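Local coordinates for protein IroE-like serine hydrolase (Shewanella oneidensis, PDB 3GFF) that probably hydrolyses ester bonds as a serine hydrolase of the alpha/beta-hydrolase clan, resembling the esterase IroE, at residues 91-96 and 176-181. Sequence-based numbering, arbitrary orientation.
Sequences TPTHTL and SPHYLT
P92 sets CG over the centre of one face of the Y179 ring, 3.3 Å above its plane, a CH-pi contact with CG 3.4 Å from the ring centroid and 10° off the ring normal. This is the tight part of the contact, built on the buried Y179 ring: CG lies at similar distances from all six ring carbons, and CB adds a second touch at Y179 CE1, 3.6 Å away. The two side chains cross at about a right angle. With CG anti to the backbone N (chi1 179°), the Y179 ring stands against P92. Its hydroxyl is hydrogen-bonded to E153, so the ring is held at its far end as well.

T93 and the exposed H178 form the looser, solvent-facing margin. The T93 methyl CG2 sits 3.9 Å from Y179 CD1 and meets the H178 ring at the edge, 4.1 Å from CD2. T93 OG1 passes 3.8 Å from Y179 CB but is hydrogen-bonded to D175, the residue just before 176-181. Beyond a cis peptide bond before P177, P177 O accepts hydrogen bonds from both N and OG1 of T181.

The contact joins the long loop between helices 86-89 and 114-132 to helix 178-189, which follows strand 164-168; helix 146-156 flanks both, its L149 and M152 touching Y179 and its E153 touching P92.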
ATOM      1  N   THR A  91     -11.422  12.455 -20.845  1.00 24.23           N
ATOM      2  CA  THR A  91     -12.816  12.230 -21.254  1.00 22.39           C
ATOM      3  C   THR A  91     -12.908  11.803 -22.713  1.00 22.88           C
ATOM      4  O   THR A  91     -12.355  12.437 -23.584  1.00 20.48           O
ATOM      5  CB  THR A  91     -13.709  13.464 -20.943  1.00 22.51           C
ATOM      6  OG1 THR A  91     -13.190  14.645 -21.562  1.00 20.14           O
ATOM      7  CG2 THR A  91     -13.787  13.679 -19.402  1.00 20.27           C
ATOM      8  N   PRO A  92     -13.557  10.659 -22.970  1.00 24.73           N
ATOM      9  CA  PRO A  92     -13.663  10.130 -24.321  1.00 24.68           C
ATOM     10  C   PRO A  92     -14.731  10.799 -25.175  1.00 25.60           C
ATOM     11  O   PRO A  92     -14.612  10.800 -26.419  1.00 26.32           O
ATOM     12  CB  PRO A  92     -13.987   8.660 -24.084  1.00 25.55           C
ATOM     13  CG  PRO A  92     -14.705   8.628 -22.740  1.00 26.17           C
ATOM     14  CD  PRO A  92     -14.190   9.781 -21.960  1.00 25.36           C
ATOM     15  N   THR A  93     -15.761  11.348 -24.521  1.00 24.47           N
ATOM     16  CA  THR A  93     -16.827  12.046 -25.193  1.00 24.09           C
ATOM     17  C   THR A  93     -16.999  13.441 -24.582  1.00 22.86           C
ATOM     18  O   THR A  93     -16.596  13.700 -23.446  1.00 21.09           O
ATOM     19  CB  THR A  93     -18.158  11.236 -25.138  1.00 24.57           C
ATOM     20  OG1 THR A  93     -18.511  10.932 -23.776  1.00 23.58           O
ATOM     21  CG2 THR A  93     -18.008   9.925 -25.905  1.00 24.82           C
ATOM     22  N   HIS A  94     -17.600  14.315 -25.375  1.00 22.53           N
ATOM     23  CA  HIS A  94     -17.875  15.679 -25.013  1.00 22.01           C
ATOM     24  C   HIS A  94     -19.304  15.852 -24.489  1.00 21.32           C
ATOM     25  O   HIS A  94     -20.255  15.408 -25.106  1.00 20.33           O
ATOM     26  CB  HIS A  94     -17.700  16.583 -26.239  1.00 21.29           C
ATOM     27  CG  HIS A  94     -18.071  18.016 -25.992  1.00 21.99           C
ATOM     28  ND1 HIS A  94     -17.319  18.853 -25.193  1.00 21.08           N
ATOM     29  CD2 HIS A  94     -19.129  18.755 -26.422  1.00 20.82           C
ATOM     30  CE1 HIS A  94     -17.900  20.041 -25.141  1.00 21.21           C
ATOM     31  NE2 HIS A  94     -19.014  19.998 -25.850  1.00 19.69           N
ATOM     32  N   THR A  95     -19.418  16.521 -23.350  1.00 21.24           N
ATOM     33  CA  THR A  95     -20.699  16.938 -22.768  1.00 21.21           C
ATOM     34  C   THR A  95     -20.388  18.090 -21.820  1.00 20.22           C
ATOM     35  O   THR A  95     -19.291  18.172 -21.264  1.00 19.37           O
ATOM     36  CB  THR A  95     -21.458  15.822 -21.997  1.00 20.38           C
ATOM     37  OG1 THR A  95     -22.736  16.313 -21.550  1.00 19.58           O
ATOM     38  CG2 THR A  95     -20.662  15.364 -20.782  1.00 19.26           C
ATOM     39  N   LEU A  96     -21.365  18.977 -21.663  1.00 21.47           N
ATOM     40  CA  LEU A  96     -21.281  20.123 -20.758  1.00 20.26           C
ATOM     41  C   LEU A  96     -22.061  19.867 -19.470  1.00 21.29           C
ATOM     42  O   LEU A  96     -22.108  20.751 -18.618  1.00 22.90           O
ATOM     43  CB  LEU A  96     -21.873  21.359 -21.432  1.00 20.14           C
ATOM     44  CG  LEU A  96     -21.186  21.841 -22.717  1.00 19.54           C
ATOM     45  CD1 LEU A  96     -22.013  22.892 -23.445  1.00 17.89           C
ATOM     46  CD2 LEU A  96     -19.745  22.318 -22.417  1.00 18.81           C
ATOM     47  N   SER A 176     -22.969   9.647 -19.045  1.00 23.41           N
ATOM     48  CA  SER A 176     -23.878   8.501 -18.988  1.00 25.14           C
ATOM     49  C   SER A 176     -25.315   8.962 -19.276  1.00 25.91           C
ATOM     50  O   SER A 176     -25.737  10.035 -18.789  1.00 26.11           O
ATOM     51  CB  SER A 176     -23.857   7.807 -17.629  1.00 25.77           C
ATOM     52  OG  SER A 176     -24.103   8.717 -16.567  1.00 26.02           O
ATOM     53  N   PRO A 177     -26.100   8.112 -19.973  1.00 25.39           N
ATOM     54  CA  PRO A 177     -25.776   6.743 -20.422  1.00 25.89           C
ATOM     55  C   PRO A 177     -24.980   6.581 -21.726  1.00 26.32           C
ATOM     56  O   PRO A 177     -24.582   5.470 -22.051  1.00 26.30           O
ATOM     57  CB  PRO A 177     -27.177   6.126 -20.613  1.00 25.81           C
ATOM     58  CG  PRO A 177     -28.013   7.253 -21.058  1.00 25.76           C
ATOM     59  CD  PRO A 177     -27.466   8.496 -20.375  1.00 25.88           C
ATOM     60  N   HIS A 178     -24.797   7.669 -22.466  1.00 25.98           N
ATOM     61  CA  HIS A 178     -24.138   7.663 -23.757  1.00 26.49           C
ATOM     62  C   HIS A 178     -22.779   6.972 -23.832  1.00 27.09           C
ATOM     63  O   HIS A 178     -22.611   6.073 -24.672  1.00 27.87           O
ATOM     64  CB  HIS A 178     -24.008   9.093 -24.301  1.00 26.54           C
ATOM     65  CG  HIS A 178     -23.311   9.186 -25.627  1.00 26.29           C
ATOM     66  ND1 HIS A 178     -23.941   8.912 -26.827  1.00 27.47           N
ATOM     67  CD2 HIS A 178     -22.052   9.563 -25.945  1.00 26.54           C
ATOM     68  CE1 HIS A 178     -23.086   9.087 -27.821  1.00 28.24           C
ATOM     69  NE2 HIS A 178     -21.929   9.478 -27.313  1.00 27.49           N
ATOM     70  N   TYR A 179     -21.796   7.391 -23.036  1.00 25.94           N
ATOM     71  CA  TYR A 179     -20.490   6.755 -23.163  1.00 26.18           C
ATOM     72  C   TYR A 179     -20.539   5.281 -22.774  1.00 25.75           C
ATOM     73  O   TYR A 179     -20.006   4.421 -23.459  1.00 25.11           O
ATOM     74  CB  TYR A 179     -19.344   7.507 -22.441  1.00 25.58           C
ATOM     75  CG  TYR A 179     -18.034   6.768 -22.607  1.00 25.54           C
ATOM     76  CD1 TYR A 179     -17.484   6.602 -23.870  1.00 24.40           C
ATOM     77  CD2 TYR A 179     -17.387   6.165 -21.512  1.00 25.68           C
ATOM     78  CE1 TYR A 179     -16.357   5.893 -24.053  1.00 24.25           C
ATOM     79  CE2 TYR A 179     -16.218   5.460 -21.690  1.00 25.62           C
ATOM     80  CZ  TYR A 179     -15.717   5.324 -22.967  1.00 25.33           C
ATOM     81  OH  TYR A 179     -14.569   4.623 -23.184  1.00 25.85           O
ATOM     82  N   LEU A 180     -21.196   5.000 -21.673  1.00 26.74           N
ATOM     83  CA  LEU A 180     -21.308   3.651 -21.168  1.00 27.71           C
ATOM     84  C   LEU A 180     -21.899   2.705 -22.229  1.00 28.25           C
ATOM     85  O   LEU A 180     -21.467   1.579 -22.321  1.00 29.24           O
ATOM     86  CB  LEU A 180     -22.164   3.674 -19.898  1.00 28.02           C
ATOM     87  CG  LEU A 180     -22.460   2.345 -19.212  1.00 28.82           C
ATOM     88  CD1 LEU A 180     -21.148   1.656 -18.779  1.00 28.64           C
ATOM     89  CD2 LEU A 180     -23.386   2.594 -18.026  1.00 29.70           C
ATOM     90  N   THR A 181     -22.890   3.162 -23.006  1.00 28.29           N
ATOM     91  CA  THR A 181     -23.490   2.356 -24.066  1.00 27.67           C
ATOM     92  C   THR A 181     -22.449   2.030 -25.111  1.00 28.07           C
ATOM     93  O   THR A 181     -22.431   0.914 -25.622  1.00 28.03           O
ATOM     94  CB  THR A 181     -24.675   3.083 -24.769  1.00 27.38           C
ATOM     95  OG1 THR A 181     -25.724   3.302 -23.829  1.00 28.15           O
ATOM     96  CG2 THR A 181     -25.212   2.264 -25.904  1.00 27.28           C
TER